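PDB 3I0P: malate dehydrogenase from Entamoeba histolytica, which probably catalyses the NAD-dependent interconversion of malate and oxaloacetate, as a member of the malate/L-lactate dehydrogenase family. Local coordinates for residues Q53-V58 with K353-F358; E16-V21 with D37-A42; N268-E273 with F280-F285; K7-D12 with V347-M352. All coordinates share one frame; numbering follows the deposited sequence.

Contact 1. Residues Q53-V58 with K353-F358; sequences QRFKTV and KELSSF
Apolar packing between Phe55 and Leu355 forms the buried side of this contact. One methyl of Leu355, CD1, meets the Phe55 ring obliquely, with CD1 3.8 Å from Phe55 CD2. The other methyl reaches toward the next residue, where Leu355 CD2 lies 3.9 Å from Lys56 CG. The leucine thus forks between a ring and the aliphatic root of a lysine.

The charged interaction is looser and lies nearer the surface. Lys56 starts with CG anti to its backbone N (chi1 -162°), runs out almost straight and bends only at its last torsion (chi4 -78°). This brings Lys56 CE to 3.4 Å from Glu354 OE1, while Lys56 NZ stays 4.3 Å from that same OE1, too far for a salt bridge. NZ has its salt bridge with Asp61 instead, and a water spans the remaining gap: it donates to Glu354 OE2 and accepts a weak bond from Lys56 NZ.

Within its own helix, Glu354 lays CG over one face of the Phe358 ring, toward the rim. Altogether this is helix-against-helix packing, apolar inside and charged outside, joining the start of helix 55-64 to the C-terminal helix 346-359, with Met18 and Phe17 of helix 11-24 completing the packing.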
loop_
_atom_site.group_PDB
_atom_site.type_symbol
_atom_site.label_atom_id
_atom_site.label_comp_id
_atom_site.label_asym_id
_atom_site.label_seq_id
_atom_site.Cartn_x
_atom_site.Cartn_y
_atom_site.Cartn_z
ATOM N N GLN A 53 25.190 -11.362 6.009
ATOM C CA GLN A 53 24.757 -12.555 6.769
ATOM C C GLN A 53 24.021 -13.567 5.898
ATOM O O GLN A 53 23.633 -14.649 6.357
ATOM C CB GLN A 53 23.907 -12.162 7.976
ATOM C CG GLN A 53 24.685 -11.363 9.000
ATOM C CD GLN A 53 23.870 -10.971 10.220
ATOM O OE1 GLN A 53 24.005 -9.852 10.733
ATOM N NE2 GLN A 53 23.024 -11.888 10.700
ATOM N N ARG A 54 23.869 -13.211 4.628
ATOM C CA ARG A 54 23.139 -14.016 3.676
ATOM C C ARG A 54 23.933 -14.087 2.380
ATOM O O ARG A 54 23.497 -14.680 1.403
ATOM C CB ARG A 54 21.779 -13.368 3.440
ATOM C CG ARG A 54 20.623 -14.326 3.248
ATOM C CD ARG A 54 20.579 -15.455 4.286
ATOM N NE ARG A 54 20.166 -14.993 5.606
ATOM C CZ ARG A 54 20.290 -15.717 6.714
ATOM N NH1 ARG A 54 20.819 -16.933 6.649
ATOM N NH2 ARG A 54 19.891 -15.232 7.891
ATOM N N PHE A 55 25.116 -13.488 2.387
ATOM C CA PHE A 55 25.958 -13.404 1.206
ATOM C C PHE A 55 26.260 -14.781 0.644
ATOM O O PHE A 55 26.002 -15.042 -0.536
ATOM C CB PHE A 55 27.258 -12.667 1.544
ATOM C CG PHE A 55 28.157 -12.422 0.370
ATOM C CD1 PHE A 55 27.677 -11.800 -0.778
ATOM C CD2 PHE A 55 29.496 -12.780 0.430
ATOM C CE1 PHE A 55 28.513 -11.561 -1.862
ATOM C CE2 PHE A 55 30.342 -12.545 -0.636
ATOM C CZ PHE A 55 29.855 -11.927 -1.788
ATOM N N LYS A 56 26.780 -15.666 1.495
ATOM C CA LYS A 56 27.195 -16.991 1.052
ATOM C C LYS A 56 26.052 -17.872 0.518
ATOM O O LYS A 56 26.128 -18.368 -0.616
ATOM C CB LYS A 56 27.977 -17.740 2.129
ATOM C CG LYS A 56 28.769 -18.885 1.529
ATOM C CD LYS A 56 29.322 -19.843 2.557
ATOM C CE LYS A 56 29.641 -21.192 1.896
ATOM N NZ LYS A 56 28.424 -22.029 1.667
ATOM N N THR A 57 25.012 -18.071 1.329
ATOM C CA THR A 57 23.964 -19.034 0.981
ATOM C C THR A 57 22.981 -18.531 -0.077
ATOM O O THR A 57 22.522 -19.313 -0.909
ATOM C CB THR A 57 23.175 -19.506 2.209
ATOM O OG1 THR A 57 22.544 -18.381 2.823
ATOM C CG2 THR A 57 24.097 -20.192 3.221
ATOM N N VAL A 58 22.667 -17.238 -0.061
ATOM C CA VAL A 58 21.625 -16.709 -0.949
ATOM C C VAL A 58 22.178 -16.218 -2.292
ATOM O O VAL A 58 21.444 -16.127 -3.281
ATOM C CB VAL A 58 20.726 -15.662 -0.212
ATOM C CG1 VAL A 58 19.749 -14.964 -1.150
ATOM C CG2 VAL A 58 19.971 -16.348 0.916
ATOM N N LYS A 353 35.455 -16.248 6.168
ATOM C CA LYS A 353 36.742 -16.948 6.188
ATOM C C LYS A 353 36.813 -18.026 5.108
ATOM O O LYS A 353 37.797 -18.110 4.373
ATOM C CB LYS A 353 37.001 -17.562 7.568
ATOM C CG LYS A 353 37.619 -16.610 8.583
ATOM C CD LYS A 353 37.448 -17.164 9.995
ATOM C CE LYS A 353 38.636 -16.826 10.886
ATOM N NZ LYS A 353 39.910 -17.388 10.320
ATOM N N GLU A 354 35.754 -18.824 5.001
ATOM C CA GLU A 354 35.681 -19.871 3.992
ATOM C C GLU A 354 35.788 -19.317 2.564
ATOM O O GLU A 354 36.573 -19.829 1.761
ATOM C CB GLU A 354 34.413 -20.700 4.166
ATOM C CG GLU A 354 34.502 -22.089 3.539
ATOM C CD GLU A 354 33.169 -22.847 3.543
ATOM O OE1 GLU A 354 32.117 -22.247 3.903
ATOM O OE2 GLU A 354 33.180 -24.050 3.182
ATOM N N LEU A 355 35.019 -18.266 2.265
ATOM C CA LEU A 355 35.090 -17.582 0.964
ATOM C C LEU A 355 36.460 -16.952 0.699
ATOM O O LEU A 355 36.984 -17.028 -0.412
ATOM C CB LEU A 355 33.995 -16.518 0.846
ATOM C CG LEU A 355 32.551 -16.996 0.996
ATOM C CD1 LEU A 355 31.652 -15.829 1.348
ATOM C CD2 LEU A 355 32.054 -17.721 -0.249
ATOM N N SER A 356 37.030 -16.329 1.725
ATOM C CA SER A 356 38.395 -15.794 1.671
ATOM C C SER A 356 39.407 -16.862 1.243
ATOM O O SER A 356 40.240 -16.635 0.361
ATOM C CB SER A 356 38.783 -15.246 3.043
ATOM O OG SER A 356 40.118 -14.814 3.036
ATOM N N SER A 357 39.296 -18.022 1.891
ATOM C CA SER A 357 40.122 -19.197 1.646
ATOM C C SER A 357 39.985 -19.718 0.208
ATOM O O SER A 357 40.984 -19.864 -0.502
ATOM C CB SER A 357 39.718 -20.292 2.640
ATOM O OG SER A 357 40.775 -21.202 2.863
ATOM N N PHE A 358 38.740 -19.972 -0.203
ATOM C CA PHE A 358 38.400 -20.488 -1.533
ATOM C C PHE A 358 38.860 -19.587 -2.662
ATOM O O PHE A 358 39.408 -20.074 -3.641
ATOM C CB PHE A 358 36.880 -20.679 -1.667
ATOM C CG PHE A 358 36.332 -21.911 -0.988
ATOM C CD1 PHE A 358 37.145 -22.770 -0.265
ATOM C CD2 PHE A 358 34.971 -22.183 -1.052
ATOM C CE1 PHE A 358 36.618 -23.899 0.366
ATOM C CE2 PHE A 358 34.424 -23.308 -0.421
ATOM C CZ PHE A 358 35.251 -24.175 0.284
HETATM O O HOH W 1 30.718 -24.272 1.033
#

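Contact 2. Residues E16-V21 with D37-A42; sequences EFMYQV and DTLIAA
No flat group takes part where Met18 meets Leu39 and Ile40; on another side of helix 11-24, turned away from helix 29-45, Val21 CG2 lies over one face of the Phe17 ring, 3.6 Å above the plane and offset toward the rim. Across the contact itself a single methyl does most of the work. Met18 CE comes end-on to the backbone of the other helix, 3.7 Å from Ile40 N, and settles beside the roots of two neighbouring side chains: Leu39 CB lies 3.8 Å from Met18 CE, and Ile40 CB lies 4.1 Å from it. Met18 SD follows behind and also passes Leu39 CB.

The methionine chain is bent at both chi2 and chi3, and the last turn (chi3 43°) tips the methyl toward the seam between Leu39 and Ile40. Leu39 keeps CG anti to its carbonyl carbon (chi1 -68°), which carries its branched end away from the methionine methyl. All three residues are buried, and the side chains that meet are all apolar.

This is plain helix-helix packing between helices 11-24 and 29-45, which follow each other in the chain. Helix 55-64 closes over the seam, its Phe55 touching both Met18 and Leu39 and its Tyr59 touching Leu39, while helix 127-136 packs against helix 29-45 through Tyr129 and Tyr130.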
loop_
_atom_site.group_PDB
_atom_site.type_symbol
_atom_site.label_atom_id
_atom_site.label_comp_id
_atom_site.label_asym_id
_atom_site.label_seq_id
_atom_site.Cartn_x
_atom_site.Cartn_y
_atom_site.Cartn_z
ATOM N N GLU A 16 34.181 -4.134 0.477
ATOM C CA GLU A 16 35.280 -4.526 -0.410
ATOM C C GLU A 16 35.325 -6.028 -0.616
ATOM O O GLU A 16 35.594 -6.503 -1.720
ATOM C CB GLU A 16 36.619 -4.047 0.162
ATOM C CG GLU A 16 37.851 -4.814 -0.340
ATOM C CD GLU A 16 38.334 -4.360 -1.714
ATOM O OE1 GLU A 16 37.625 -3.577 -2.382
ATOM O OE2 GLU A 16 39.427 -4.793 -2.128
ATOM N N PHE A 17 35.048 -6.766 0.456
ATOM C CA PHE A 17 35.144 -8.226 0.455
ATOM C C PHE A 17 34.096 -8.812 -0.458
ATOM O O PHE A 17 34.376 -9.705 -1.249
ATOM C CB PHE A 17 34.960 -8.777 1.869
ATOM C CG PHE A 17 34.912 -10.274 1.934
ATOM C CD1 PHE A 17 36.080 -11.029 1.800
ATOM C CD2 PHE A 17 33.703 -10.936 2.132
ATOM C CE1 PHE A 17 36.044 -12.426 1.862
ATOM C CE2 PHE A 17 33.651 -12.336 2.194
ATOM C CZ PHE A 17 34.824 -13.083 2.059
ATOM N N MET A 18 32.889 -8.271 -0.349
ATOM C CA MET A 18 31.746 -8.729 -1.119
ATOM C C MET A 18 32.033 -8.540 -2.609
ATOM O O MET A 18 31.774 -9.423 -3.424
ATOM C CB MET A 18 30.518 -7.945 -0.678
ATOM C CG MET A 18 29.315 -8.798 -0.403
ATOM S SD MET A 18 28.298 -8.347 1.020
ATOM C CE MET A 18 28.196 -6.553 0.901
ATOM N N TYR A 19 32.618 -7.397 -2.941
ATOM C CA TYR A 19 32.940 -7.039 -4.308
ATOM C C TYR A 19 34.067 -7.906 -4.890
ATOM O O TYR A 19 34.020 -8.278 -6.068
ATOM C CB TYR A 19 33.281 -5.553 -4.338
ATOM C CG TYR A 19 33.945 -5.018 -5.582
ATOM C CD1 TYR A 19 33.223 -4.818 -6.760
ATOM C CD2 TYR A 19 35.288 -4.650 -5.560
ATOM C CE1 TYR A 19 33.843 -4.297 -7.908
ATOM C CE2 TYR A 19 35.917 -4.129 -6.694
ATOM C CZ TYR A 19 35.187 -3.954 -7.859
ATOM O OH TYR A 19 35.810 -3.437 -8.963
ATOM N N GLN A 20 35.068 -8.237 -4.072
ATOM C CA GLN A 20 36.154 -9.099 -4.537
ATOM C C GLN A 20 35.674 -10.534 -4.760
ATOM O O GLN A 20 36.010 -11.151 -5.770
ATOM C CB GLN A 20 37.368 -9.068 -3.603
ATOM C CG GLN A 20 38.048 -7.698 -3.433
ATOM C CD GLN A 20 38.583 -7.085 -4.729
ATOM O OE1 GLN A 20 39.073 -7.783 -5.623
ATOM N NE2 GLN A 20 38.507 -5.756 -4.815
ATOM N N VAL A 21 34.874 -11.057 -3.836
ATOM C CA VAL A 21 34.364 -12.418 -3.979
ATOM C C VAL A 21 33.434 -12.560 -5.200
ATOM O O VAL A 21 33.418 -13.609 -5.871
ATOM C CB VAL A 21 33.684 -12.926 -2.685
ATOM C CG1 VAL A 21 33.168 -14.350 -2.866
ATOM C CG2 VAL A 21 34.657 -12.871 -1.523
ATOM N N ASP A 37 26.585 -2.934 -3.456
ATOM C CA ASP A 37 25.980 -1.684 -2.974
ATOM C C ASP A 37 24.635 -1.942 -2.298
ATOM O O ASP A 37 24.372 -1.424 -1.211
ATOM C CB ASP A 37 25.787 -0.672 -4.103
ATOM C CG ASP A 37 27.055 0.099 -4.439
ATOM O OD1 ASP A 37 28.102 -0.086 -3.781
ATOM O OD2 ASP A 37 26.988 0.916 -5.382
ATOM N N THR A 38 23.791 -2.757 -2.928
ATOM C CA THR A 38 22.471 -2.999 -2.357
ATOM C C THR A 38 22.532 -4.036 -1.250
ATOM O O THR A 38 21.679 -4.035 -0.367
ATOM C CB THR A 38 21.361 -3.352 -3.398
ATOM O OG1 THR A 38 20.890 -4.673 -3.173
ATOM C CG2 THR A 38 21.822 -3.209 -4.829
ATOM N N LEU A 39 23.537 -4.905 -1.275
ATOM C CA LEU A 39 23.749 -5.803 -0.140
ATOM C C LEU A 39 24.258 -5.033 1.074
ATOM O O LEU A 39 23.661 -5.135 2.147
ATOM C CB LEU A 39 24.650 -6.991 -0.490
ATOM C CG LEU A 39 24.003 -7.976 -1.468
ATOM C CD1 LEU A 39 24.824 -9.239 -1.616
ATOM C CD2 LEU A 39 22.585 -8.316 -1.004
ATOM N N ILE A 40 25.323 -4.242 0.913
ATOM C CA ILE A 40 25.828 -3.436 2.031
ATOM C C ILE A 40 24.775 -2.448 2.566
ATOM O O ILE A 40 24.689 -2.245 3.767
ATOM C CB ILE A 40 27.174 -2.708 1.717
ATOM C CG1 ILE A 40 27.837 -2.220 3.013
ATOM C CG2 ILE A 40 26.977 -1.539 0.760
ATOM C CD1 ILE A 40 28.549 -3.284 3.784
ATOM N N ALA A 41 23.979 -1.860 1.671
ATOM C CA ALA A 41 22.838 -1.032 2.049
ATOM C C ALA A 41 21.941 -1.729 3.055
ATOM O O ALA A 41 21.456 -1.100 4.001
ATOM C CB ALA A 41 22.027 -0.639 0.830
ATOM N N ALA A 42 21.719 -3.026 2.867
ATOM C CA ALA A 42 20.942 -3.770 3.843
ATOM C C ALA A 42 21.641 -3.776 5.212
ATOM O O ALA A 42 20.982 -3.579 6.247
ATOM C CB ALA A 42 20.660 -5.168 3.359
#

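Contact 3. Residues N268-E273 with F280-F285; sequences NHIEEE and FSLGHF
Ile270 has a chi1 of -65°, which puts CG2 anti to the backbone N, where it touches both Phe280 and Leu282, while the other branch carries CD1 to Leu282 alone. Glu271 places CG anti to its own backbone N and then folds at chi2 (59°), swinging its carboxylate back toward the phenylalanine. The setting is a helix-loop-strand unit: helix 269-277 runs through a short connection into strand 282-290, an inner strand of the seven-stranded mixed sheet.

The isoleucine and leucine side chains cross at about a right angle. Ile270 CD1 lies 3.6 Å from Leu282 CD2, and Ile270 CG2 touches that same methyl. At the ring of Phe280 two groups come to the edge, near its plane: Ile270 CG2 stands 3.9 Å from Phe280 CD1, and Glu271 OE1 stands 3.3 Å from Phe280 CE1. The carboxylate is turned 57° from the ring plane, and its OE1 also holds a salt bridge to Arg148, which would be expected to keep the group anionic.

The side chain of Leu282 is about 6 Å from a bound NAD, so the packing borders the cofactor region. Further along the strand, His284 bonds through NE2 to Ser121 and stacks on Phe124. A water joins the two backbones, donating to Ile270 O at 2.6 Å and accepting from Ser281 N at 2.8 Å.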
loop_
_atom_site.group_PDB
_atom_site.type_symbol
_atom_site.label_atom_id
_atom_site.label_comp_id
_atom_site.label_asym_id
_atom_site.label_seq_id
_atom_site.Cartn_x
_atom_site.Cartn_y
_atom_site.Cartn_z
ATOM N N ASN A 268 2.602 -20.055 -6.529
ATOM C CA ASN A 268 3.189 -21.405 -6.535
ATOM C C ASN A 268 4.138 -21.719 -7.705
ATOM O O ASN A 268 4.986 -22.595 -7.581
ATOM C CB ASN A 268 2.084 -22.475 -6.446
ATOM C CG ASN A 268 1.158 -22.483 -7.675
ATOM O OD1 ASN A 268 0.613 -21.445 -8.078
ATOM N ND2 ASN A 268 0.973 -23.658 -8.267
ATOM N N HIS A 269 4.002 -21.010 -8.827
ATOM C CA HIS A 269 4.855 -21.258 -9.998
ATOM C C HIS A 269 6.323 -20.913 -9.777
ATOM O O HIS A 269 7.187 -21.451 -10.455
ATOM C CB HIS A 269 4.337 -20.530 -11.236
ATOM C CG HIS A 269 2.953 -20.934 -11.636
ATOM N ND1 HIS A 269 2.702 -21.963 -12.518
ATOM C CD2 HIS A 269 1.743 -20.443 -11.275
ATOM C CE1 HIS A 269 1.397 -22.087 -12.686
ATOM N NE2 HIS A 269 0.793 -21.176 -11.944
ATOM N N ILE A 270 6.617 -20.014 -8.845
ATOM C CA ILE A 270 8.011 -19.675 -8.567
ATOM C C ILE A 270 8.780 -20.930 -8.112
ATOM O O ILE A 270 9.766 -21.315 -8.746
ATOM C CB ILE A 270 8.160 -18.489 -7.565
ATOM C CG1 ILE A 270 7.591 -17.203 -8.172
ATOM C CG2 ILE A 270 9.627 -18.281 -7.207
ATOM C CD1 ILE A 270 7.244 -16.111 -7.182
ATOM N N GLU A 271 8.304 -21.565 -7.039
ATOM C CA GLU A 271 8.910 -22.778 -6.506
ATOM C C GLU A 271 8.830 -23.951 -7.487
ATOM O O GLU A 271 9.819 -24.670 -7.692
ATOM C CB GLU A 271 8.277 -23.140 -5.161
ATOM C CG GLU A 271 8.669 -24.509 -4.584
ATOM C CD GLU A 271 10.170 -24.671 -4.343
ATOM O OE1 GLU A 271 10.849 -23.676 -3.990
ATOM O OE2 GLU A 271 10.669 -25.809 -4.494
ATOM N N GLU A 272 7.660 -24.130 -8.099
ATOM C CA GLU A 272 7.437 -25.201 -9.080
ATOM C C GLU A 272 8.408 -25.163 -10.259
ATOM O O GLU A 272 8.933 -26.207 -10.656
ATOM C CB GLU A 272 5.986 -25.208 -9.565
ATOM C CG GLU A 272 5.024 -25.805 -8.542
ATOM C CD GLU A 272 3.556 -25.696 -8.941
ATOM O OE1 GLU A 272 3.250 -25.517 -10.146
ATOM O OE2 GLU A 272 2.703 -25.803 -8.030
ATOM N N GLU A 273 8.644 -23.969 -10.807
ATOM C CA GLU A 273 9.583 -23.801 -11.921
ATOM C C GLU A 273 11.056 -23.894 -11.483
ATOM O O GLU A 273 11.924 -24.202 -12.310
ATOM C CB GLU A 273 9.332 -22.496 -12.688
ATOM C CG GLU A 273 7.980 -22.398 -13.372
ATOM C CD GLU A 273 7.743 -23.483 -14.413
ATOM O OE1 GLU A 273 8.405 -23.462 -15.473
ATOM O OE2 GLU A 273 6.874 -24.349 -14.172
ATOM N N PHE A 280 15.261 -19.883 -9.149
ATOM C CA PHE A 280 14.131 -19.046 -8.713
ATOM C C PHE A 280 13.984 -17.862 -9.644
ATOM O O PHE A 280 14.810 -16.953 -9.614
ATOM C CB PHE A 280 14.308 -18.541 -7.279
ATOM C CG PHE A 280 14.120 -19.606 -6.232
ATOM C CD1 PHE A 280 12.849 -20.110 -5.947
ATOM C CD2 PHE A 280 15.213 -20.106 -5.533
ATOM C CE1 PHE A 280 12.672 -21.097 -4.982
ATOM C CE2 PHE A 280 15.053 -21.090 -4.568
ATOM C CZ PHE A 280 13.783 -21.587 -4.284
ATOM N N SER A 281 12.935 -17.881 -10.472
ATOM C CA SER A 281 12.685 -16.819 -11.442
ATOM C C SER A 281 11.487 -15.984 -10.985
ATOM O O SER A 281 10.389 -16.512 -10.814
ATOM C CB SER A 281 12.486 -17.412 -12.835
ATOM O OG SER A 281 12.203 -16.425 -13.809
ATOM N N LEU A 282 11.731 -14.681 -10.794
ATOM C CA LEU A 282 10.830 -13.748 -10.085
ATOM C C LEU A 282 10.537 -12.494 -10.905
ATOM O O LEU A 282 11.225 -12.209 -11.889
ATOM C CB LEU A 282 11.488 -13.272 -8.785
ATOM C CG LEU A 282 11.826 -14.221 -7.646
ATOM C CD1 LEU A 282 12.693 -13.494 -6.651
ATOM C CD2 LEU A 282 10.593 -14.711 -6.964
ATOM N N GLY A 283 9.540 -11.730 -10.464
ATOM C CA GLY A 283 9.258 -10.423 -11.034
ATOM C C GLY A 283 9.458 -9.287 -10.040
ATOM O O GLY A 283 9.487 -9.513 -8.813
ATOM N N HIS A 284 9.605 -8.073 -10.580
ATOM C CA HIS A 284 9.758 -6.842 -9.803
ATOM C C HIS A 284 9.055 -5.708 -10.543
ATOM O O HIS A 284 8.907 -5.762 -11.770
ATOM C CB HIS A 284 11.227 -6.411 -9.686
ATOM C CG HIS A 284 12.209 -7.516 -9.412
ATOM N ND1 HIS A 284 12.034 -8.458 -8.418
ATOM C CD2 HIS A 284 13.424 -7.768 -9.956
ATOM C CE1 HIS A 284 13.082 -9.261 -8.387
ATOM N NE2 HIS A 284 13.945 -8.858 -9.305
ATOM N N PHE A 285 8.661 -4.668 -9.811
ATOM C CA PHE A 285 8.198 -3.417 -10.426
ATOM C C PHE A 285 8.836 -2.210 -9.753
ATOM O O PHE A 285 9.178 -2.264 -8.562
ATOM C CB PHE A 285 6.673 -3.285 -10.388
ATOM C CG PHE A 285 6.107 -3.049 -9.015
ATOM C CD1 PHE A 285 5.799 -1.761 -8.594
ATOM C CD2 PHE A 285 5.867 -4.116 -8.154
ATOM C CE1 PHE A 285 5.262 -1.527 -7.321
ATOM C CE2 PHE A 285 5.331 -3.898 -6.879
ATOM C CZ PHE A 285 5.024 -2.607 -6.461
HETATM O O HOH W 2 11.217 -20.083 -10.454
#

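Contact 4. Residues K7-D12 with V347-M352; sequences KNVSID and VTINEM
Ile349 is the residue that Lys7 and Val9 both touch. It sits near the start of helix 346-359, which packs over a two-stranded antiparallel sheet made of the N-terminal strand 6-9 and strand 342-345. Lys7 lies across the isoleucine at about a right angle and offers only its aliphatic chain. Lys7 CB is 3.7 Å from Ile349 CG1, and further out Lys7 CD passes 4.0 Å from Ile349 CD1 and 4.1 Å from Ile349 CG2. Val9 meets the end of the same side chain, with Val9 CG2 3.7 Å from Ile349 CD1; here the two side chains slide past each other in opposite directions.

The torsions account for this arrangement. Lys7 has CG anti to its backbone N (chi1 -176°) and stays extended as far as CE, so its methylenes run past the isoleucine while its amino end leads away. Ile349 sets CG1 beside its own backbone N (chi1 -62°), and CD1 touches both the lysine chain and the valine, which lie about a right angle apart as seen from it.

In the next shell, backbone hydrogen bonds pair Lys7 with Leu344 and Val9 with Asp342, fixing the strand. The side chain of Leu344 touches both Val9 and Ile349, and the C-terminal Phe365 packs on Lys7, Val9 and Ile349. Just past the strand, Ser10 is the N-cap of helix 11-24. On the side of that helix, where it touches Phe17, Met352 points toward the strand more loosely, with its CE 4.6 Å from Val9 CG1.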
loop_
_atom_site.group_PDB
_atom_site.type_symbol
_atom_site.label_atom_id
_atom_site.label_comp_id
_atom_site.label_asym_id
_atom_site.label_seq_id
_atom_site.Cartn_x
_atom_site.Cartn_y
_atom_site.Cartn_z
ATOM N N LYS A 7 31.432 -10.742 16.213
ATOM C CA LYS A 7 32.705 -10.095 15.849
ATOM C C LYS A 7 32.485 -8.852 14.987
ATOM O O LYS A 7 31.748 -8.884 14.002
ATOM C CB LYS A 7 33.631 -11.080 15.131
ATOM C CG LYS A 7 35.009 -10.525 14.803
ATOM C CD LYS A 7 35.900 -11.626 14.232
ATOM C CE LYS A 7 37.350 -11.166 14.051
ATOM N NZ LYS A 7 38.044 -10.955 15.356
ATOM N N ASN A 8 33.143 -7.763 15.368
ATOM C CA ASN A 8 32.983 -6.486 14.693
ATOM C C ASN A 8 33.814 -6.395 13.423
ATOM O O ASN A 8 35.028 -6.586 13.443
ATOM C CB ASN A 8 33.328 -5.332 15.640
ATOM C CG ASN A 8 32.983 -3.975 15.059
ATOM O OD1 ASN A 8 33.764 -3.375 14.311
ATOM N ND2 ASN A 8 31.805 -3.482 15.403
ATOM N N VAL A 9 33.138 -6.104 12.318
ATOM C CA VAL A 9 33.800 -5.872 11.038
ATOM C C VAL A 9 33.329 -4.522 10.501
ATOM O O VAL A 9 32.134 -4.209 10.567
ATOM C CB VAL A 9 33.475 -6.985 10.004
ATOM C CG1 VAL A 9 34.378 -6.863 8.803
ATOM C CG2 VAL A 9 33.614 -8.364 10.624
ATOM N N SER A 10 34.257 -3.723 9.985
ATOM C CA SER A 10 33.905 -2.414 9.438
ATOM C C SER A 10 33.099 -2.568 8.148
ATOM O O SER A 10 33.273 -3.553 7.420
ATOM C CB SER A 10 35.159 -1.577 9.174
ATOM O OG SER A 10 35.799 -1.977 7.973
ATOM N N ILE A 11 32.228 -1.593 7.880
ATOM C CA ILE A 11 31.449 -1.538 6.638
ATOM C C ILE A 11 32.347 -1.625 5.396
ATOM O O ILE A 11 32.066 -2.398 4.485
ATOM C CB ILE A 11 30.546 -0.258 6.584
ATOM C CG1 ILE A 11 29.412 -0.314 7.638
ATOM C CG2 ILE A 11 30.024 0.003 5.181
ATOM C CD1 ILE A 11 28.435 -1.492 7.524
ATOM N N ASP A 12 33.429 -0.843 5.377
ATOM C CA ASP A 12 34.393 -0.870 4.278
ATOM C C ASP A 12 34.935 -2.275 4.013
ATOM O O ASP A 12 34.990 -2.694 2.862
ATOM C CB ASP A 12 35.555 0.100 4.523
ATOM C CG ASP A 12 35.155 1.574 4.362
ATOM O OD1 ASP A 12 34.525 1.953 3.344
ATOM O OD2 ASP A 12 35.505 2.371 5.259
ATOM N N VAL A 347 28.804 -17.452 12.784
ATOM C CA VAL A 347 28.521 -18.179 11.540
ATOM C C VAL A 347 28.916 -17.360 10.306
ATOM O O VAL A 347 29.485 -17.906 9.367
ATOM C CB VAL A 347 27.039 -18.706 11.468
ATOM C CG1 VAL A 347 26.020 -17.562 11.443
ATOM C CG2 VAL A 347 26.846 -19.639 10.272
ATOM N N THR A 348 28.642 -16.054 10.332
ATOM C CA THR A 348 28.926 -15.161 9.201
ATOM C C THR A 348 30.433 -14.990 9.049
ATOM O O THR A 348 30.973 -15.076 7.936
ATOM C CB THR A 348 28.246 -13.769 9.354
ATOM O OG1 THR A 348 26.865 -13.931 9.694
ATOM C CG2 THR A 348 28.328 -12.981 8.063
ATOM N N ILE A 349 31.101 -14.758 10.175
ATOM C CA ILE A 349 32.552 -14.665 10.205
ATOM C C ILE A 349 33.167 -15.898 9.554
ATOM O O ILE A 349 34.063 -15.789 8.710
ATOM C CB ILE A 349 33.087 -14.499 11.656
ATOM C CG1 ILE A 349 32.565 -13.196 12.280
ATOM C CG2 ILE A 349 34.614 -14.542 11.686
ATOM C CD1 ILE A 349 32.948 -11.931 11.526
ATOM N N ASN A 350 32.660 -17.068 9.938
ATOM C CA ASN A 350 33.149 -18.339 9.413
ATOM C C ASN A 350 32.819 -18.539 7.936
ATOM O O ASN A 350 33.651 -19.049 7.172
ATOM C CB ASN A 350 32.686 -19.501 10.301
ATOM C CG ASN A 350 33.311 -19.437 11.696
ATOM O OD1 ASN A 350 34.460 -19.013 11.855
ATOM N ND2 ASN A 350 32.555 -19.840 12.711
ATOM N N GLU A 351 31.631 -18.103 7.524
ATOM C CA GLU A 351 31.310 -18.073 6.101
ATOM C C GLU A 351 32.296 -17.197 5.314
ATOM O O GLU A 351 32.736 -17.582 4.224
ATOM C CB GLU A 351 29.882 -17.598 5.863
ATOM C CG GLU A 351 28.817 -18.623 6.174
ATOM C CD GLU A 351 27.424 -18.039 6.092
ATOM O OE1 GLU A 351 27.303 -16.823 5.851
ATOM O OE2 GLU A 351 26.444 -18.790 6.270
ATOM N N MET A 352 32.638 -16.032 5.871
ATOM C CA MET A 352 33.555 -15.089 5.207
ATOM C C MET A 352 34.952 -15.685 5.071
ATOM O O MET A 352 35.550 -15.641 3.993
ATOM C CB MET A 352 33.612 -13.746 5.941
ATOM C CG MET A 352 32.333 -12.930 5.847
ATOM S SD MET A 352 32.313 -11.434 6.876
ATOM C CE MET A 352 33.502 -10.383 6.043
#

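Contacts 1, 2 and 4 form one neighbourhood, their centres 10 to 12 Å apart. Contacts 1 and 4 share helix 346-359, while contacts 2 and 4 share helix 11-24. Phe17 ties the three together, touching Leu355 of contact 1 and Met352 of contact 4. Contact 2 is buried, with apolar side chains only. Contact 4 is largely buried, but a lysine chain forms its outer edge. Contacts 1 and 3 are partly buried; contact 1 adds a water and nearby opposite charges. Contact 3 stands apart, about 25 Å or more centre to centre from the others, on the central sheet near NAD, and it alone bridges two backbones through water.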